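Local coordinates for protein fructose-1,6-bisphosphatase (Pyrococcus furiosus, PDB 1XI6) that catalyses the magnesium-dependent hydrolysis of fructose 1,6-bisphosphate to fructose 6-phosphate and phosphate, and is weakly active on inositol 1-phosphate, at residues 120-125 / 214-219. Residues are numbered along the deposited sequence; the frame is centred on the assembly and turned at random.
Sequences IYAIIY and GTIIAK
I217 lays its CD1 methyl along the side of I124, from CB to CD1, the two terminal CD1 methyls of I217 and I124 being 3.7 Å apart. In I217, CG1 is anti to the carbonyl carbon (chi1 -68°), and the branch extends to the strand backbone, its CD1 3.7 Å from N of I124. The CD1 of I124 also rests directly on the bare CA of G214 (3.7 Å), where the helix offers backbone. Two residues earlier on the strand, on the same face, the small A122 lets the helix come close: its CB is 3.8 Å from CB of I216 and within van der Waals range of both branches of that isoleucine. The side chains that meet are all aliphatic; beta-branched isoleucine suits a strand, and at I124 and I217 its longer CG1 arm makes the contact. The axes of 120-125 and 214-219 approach to 7.6 Å at 102°. The side chain of I124 is about 6 Å from that of D95, which probably binds substrate. On the other face of the strand, Y121, I123 and Y125 pack on helix 11-28, so strand 118-126 is sandwiched between two helices, as befits the layered alpha/beta architecture of the inositol monophosphatase superfamily. Within the sheet, strand 118-126 lies between antiparallel neighbours 108-115 and 131-136.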
ATOM      1  N   ILE A 120       7.006   3.928  11.963  1.00 50.00           N
ATOM      2  CA  ILE A 120       6.242   4.438  13.115  1.00 50.00           C
ATOM      3  C   ILE A 120       4.769   4.718  12.804  1.00 50.00           C
ATOM      4  O   ILE A 120       3.957   4.823  13.720  1.00 50.00           O
ATOM      5  CB  ILE A 120       6.886   5.707  13.768  1.00 50.00           C
ATOM      6  CG1 ILE A 120       6.963   6.884  12.782  1.00 50.00           C
ATOM      7  CG2 ILE A 120       8.260   5.372  14.360  1.00 50.00           C
ATOM      8  CD1 ILE A 120       6.772   8.245  13.445  1.00 50.00           C
ATOM      9  N   TYR A 121       4.441   4.838  11.516  1.00 50.00           N
ATOM     10  CA  TYR A 121       3.097   5.199  11.061  1.00 50.00           C
ATOM     11  C   TYR A 121       2.923   4.878   9.591  1.00 50.00           C
ATOM     12  O   TYR A 121       3.801   5.164   8.766  1.00 50.00           O
ATOM     13  CB  TYR A 121       2.840   6.691  11.275  1.00 50.00           C
ATOM     14  CG  TYR A 121       1.388   7.102  11.250  1.00 50.00           C
ATOM     15  CD1 TYR A 121       0.961   8.147  10.446  1.00 50.00           C
ATOM     16  CD2 TYR A 121       0.440   6.453  12.043  1.00 50.00           C
ATOM     17  CE1 TYR A 121      -0.367   8.547  10.425  1.00 50.00           C
ATOM     18  CE2 TYR A 121      -0.899   6.842  12.027  1.00 50.00           C
ATOM     19  CZ  TYR A 121      -1.290   7.888  11.215  1.00 50.00           C
ATOM     20  OH  TYR A 121      -2.605   8.273  11.197  1.00 50.00           O
ATOM     21  N   ALA A 122       1.784   4.275   9.272  1.00 50.00           N
ATOM     22  CA  ALA A 122       1.413   4.002   7.895  1.00 50.00           C
ATOM     23  C   ALA A 122      -0.085   4.181   7.759  1.00 50.00           C
ATOM     24  O   ALA A 122      -0.835   3.847   8.669  1.00 50.00           O
ATOM     25  CB  ALA A 122       1.843   2.601   7.478  1.00 50.00           C
ATOM     26  N   ILE A 123      -0.508   4.738   6.629  1.00 50.00           N
ATOM     27  CA  ILE A 123      -1.928   4.877   6.318  1.00 50.00           C
ATOM     28  C   ILE A 123      -2.268   4.412   4.905  1.00 50.00           C
ATOM     29  O   ILE A 123      -1.459   4.521   3.986  1.00 50.00           O
ATOM     30  CB  ILE A 123      -2.449   6.320   6.505  1.00 50.00           C
ATOM     31  CG1 ILE A 123      -1.762   7.273   5.524  1.00 50.00           C
ATOM     32  CG2 ILE A 123      -2.268   6.776   7.953  1.00 50.00           C
ATOM     33  CD1 ILE A 123      -2.712   8.181   4.786  1.00 50.00           C
ATOM     34  N   ILE A 124      -3.471   3.874   4.754  1.00 50.00           N
ATOM     35  CA  ILE A 124      -4.067   3.656   3.451  1.00 50.00           C
ATOM     36  C   ILE A 124      -5.461   4.247   3.514  1.00 50.00           C
ATOM     37  O   ILE A 124      -6.258   3.876   4.373  1.00 50.00           O
ATOM     38  CB  ILE A 124      -4.085   2.172   3.057  1.00 50.00           C
ATOM     39  CG1 ILE A 124      -2.664   1.710   2.752  1.00 50.00           C
ATOM     40  CG2 ILE A 124      -4.963   1.950   1.827  1.00 50.00           C
ATOM     41  CD1 ILE A 124      -2.465   0.239   2.760  1.00 50.00           C
ATOM     42  N   TYR A 125      -5.737   5.195   2.628  1.00 50.00           N
ATOM     43  CA  TYR A 125      -7.088   5.706   2.486  1.00 50.00           C
ATOM     44  C   TYR A 125      -7.725   5.192   1.199  1.00 50.00           C
ATOM     45  O   TYR A 125      -7.145   5.311   0.120  1.00 50.00           O
ATOM     46  CB  TYR A 125      -7.146   7.238   2.567  1.00 50.00           C
ATOM     47  CG  TYR A 125      -8.561   7.772   2.464  1.00 50.00           C
ATOM     48  CD1 TYR A 125      -8.994   8.434   1.319  1.00 50.00           C
ATOM     49  CD2 TYR A 125      -9.480   7.589   3.509  1.00 50.00           C
ATOM     50  CE1 TYR A 125     -10.308   8.913   1.220  1.00 50.00           C
ATOM     51  CE2 TYR A 125     -10.797   8.064   3.416  1.00 50.00           C
ATOM     52  CZ  TYR A 125     -11.202   8.723   2.271  1.00 50.00           C
ATOM     53  OH  TYR A 125     -12.487   9.202   2.173  1.00 50.00           O
ATOM     54  N   GLY A 214       1.151  -0.972   3.143  1.00 50.00           N
ATOM     55  CA  GLY A 214       0.339  -2.178   3.213  1.00 50.00           C
ATOM     56  C   GLY A 214       0.958  -3.314   4.006  1.00 50.00           C
ATOM     57  O   GLY A 214       0.229  -4.087   4.633  1.00 50.00           O
ATOM     58  N   THR A 215       2.291  -3.427   3.968  1.00 50.00           N
ATOM     59  CA  THR A 215       3.029  -4.381   4.811  1.00 50.00           C
ATOM     60  C   THR A 215       2.890  -4.013   6.284  1.00 50.00           C
ATOM     61  O   THR A 215       2.554  -4.856   7.115  1.00 50.00           O
ATOM     62  CB  THR A 215       4.535  -4.423   4.478  1.00 50.00           C
ATOM     63  OG1 THR A 215       4.722  -4.787   3.108  1.00 50.00           O
ATOM     64  N   ILE A 216       3.142  -2.746   6.594  1.00 50.00           N
ATOM     65  CA  ILE A 216       3.091  -2.265   7.963  1.00 50.00           C
ATOM     66  C   ILE A 216       1.708  -2.528   8.548  1.00 50.00           C
ATOM     67  O   ILE A 216       1.603  -3.116   9.628  1.00 50.00           O
ATOM     68  CB  ILE A 216       3.497  -0.779   8.067  1.00 50.00           C
ATOM     69  CG1 ILE A 216       4.935  -0.604   7.575  1.00 50.00           C
ATOM     70  CG2 ILE A 216       3.339  -0.266   9.494  1.00 50.00           C
ATOM     71  CD1 ILE A 216       5.294   0.810   7.156  1.00 50.00           C
ATOM     72  N   ILE A 217       0.662  -2.122   7.825  1.00 50.00           N
ATOM     73  CA  ILE A 217      -0.729  -2.282   8.284  1.00 50.00           C
ATOM     74  C   ILE A 217      -1.092  -3.766   8.458  1.00 50.00           C
ATOM     75  O   ILE A 217      -1.667  -4.145   9.477  1.00 50.00           O
ATOM     76  CB  ILE A 217      -1.733  -1.503   7.372  1.00 50.00           C
ATOM     77  CG1 ILE A 217      -1.526   0.013   7.547  1.00 50.00           C
ATOM     78  CG2 ILE A 217      -3.176  -1.878   7.679  1.00 50.00           C
ATOM     79  CD1 ILE A 217      -2.045   0.897   6.423  1.00 50.00           C
ATOM     80  N   ALA A 218      -0.727  -4.596   7.484  1.00 50.00           N
ATOM     81  CA  ALA A 218      -1.006  -6.030   7.544  1.00 50.00           C
ATOM     82  C   ALA A 218      -0.238  -6.727   8.668  1.00 50.00           C
ATOM     83  O   ALA A 218      -0.822  -7.535   9.402  1.00 50.00           O
ATOM     84  CB  ALA A 218      -0.721  -6.692   6.211  1.00 50.00           C
ATOM     85  N   LYS A 219       1.055  -6.415   8.808  1.00 50.00           N
ATOM     86  CA  LYS A 219       1.878  -7.017   9.866  1.00 50.00           C
ATOM     87  C   LYS A 219       1.276  -6.691  11.226  1.00 50.00           C
ATOM     88  O   LYS A 219       1.112  -7.584  12.054  1.00 50.00           O
ATOM     89  CB  LYS A 219       3.350  -6.578   9.782  1.00 50.00           C
TER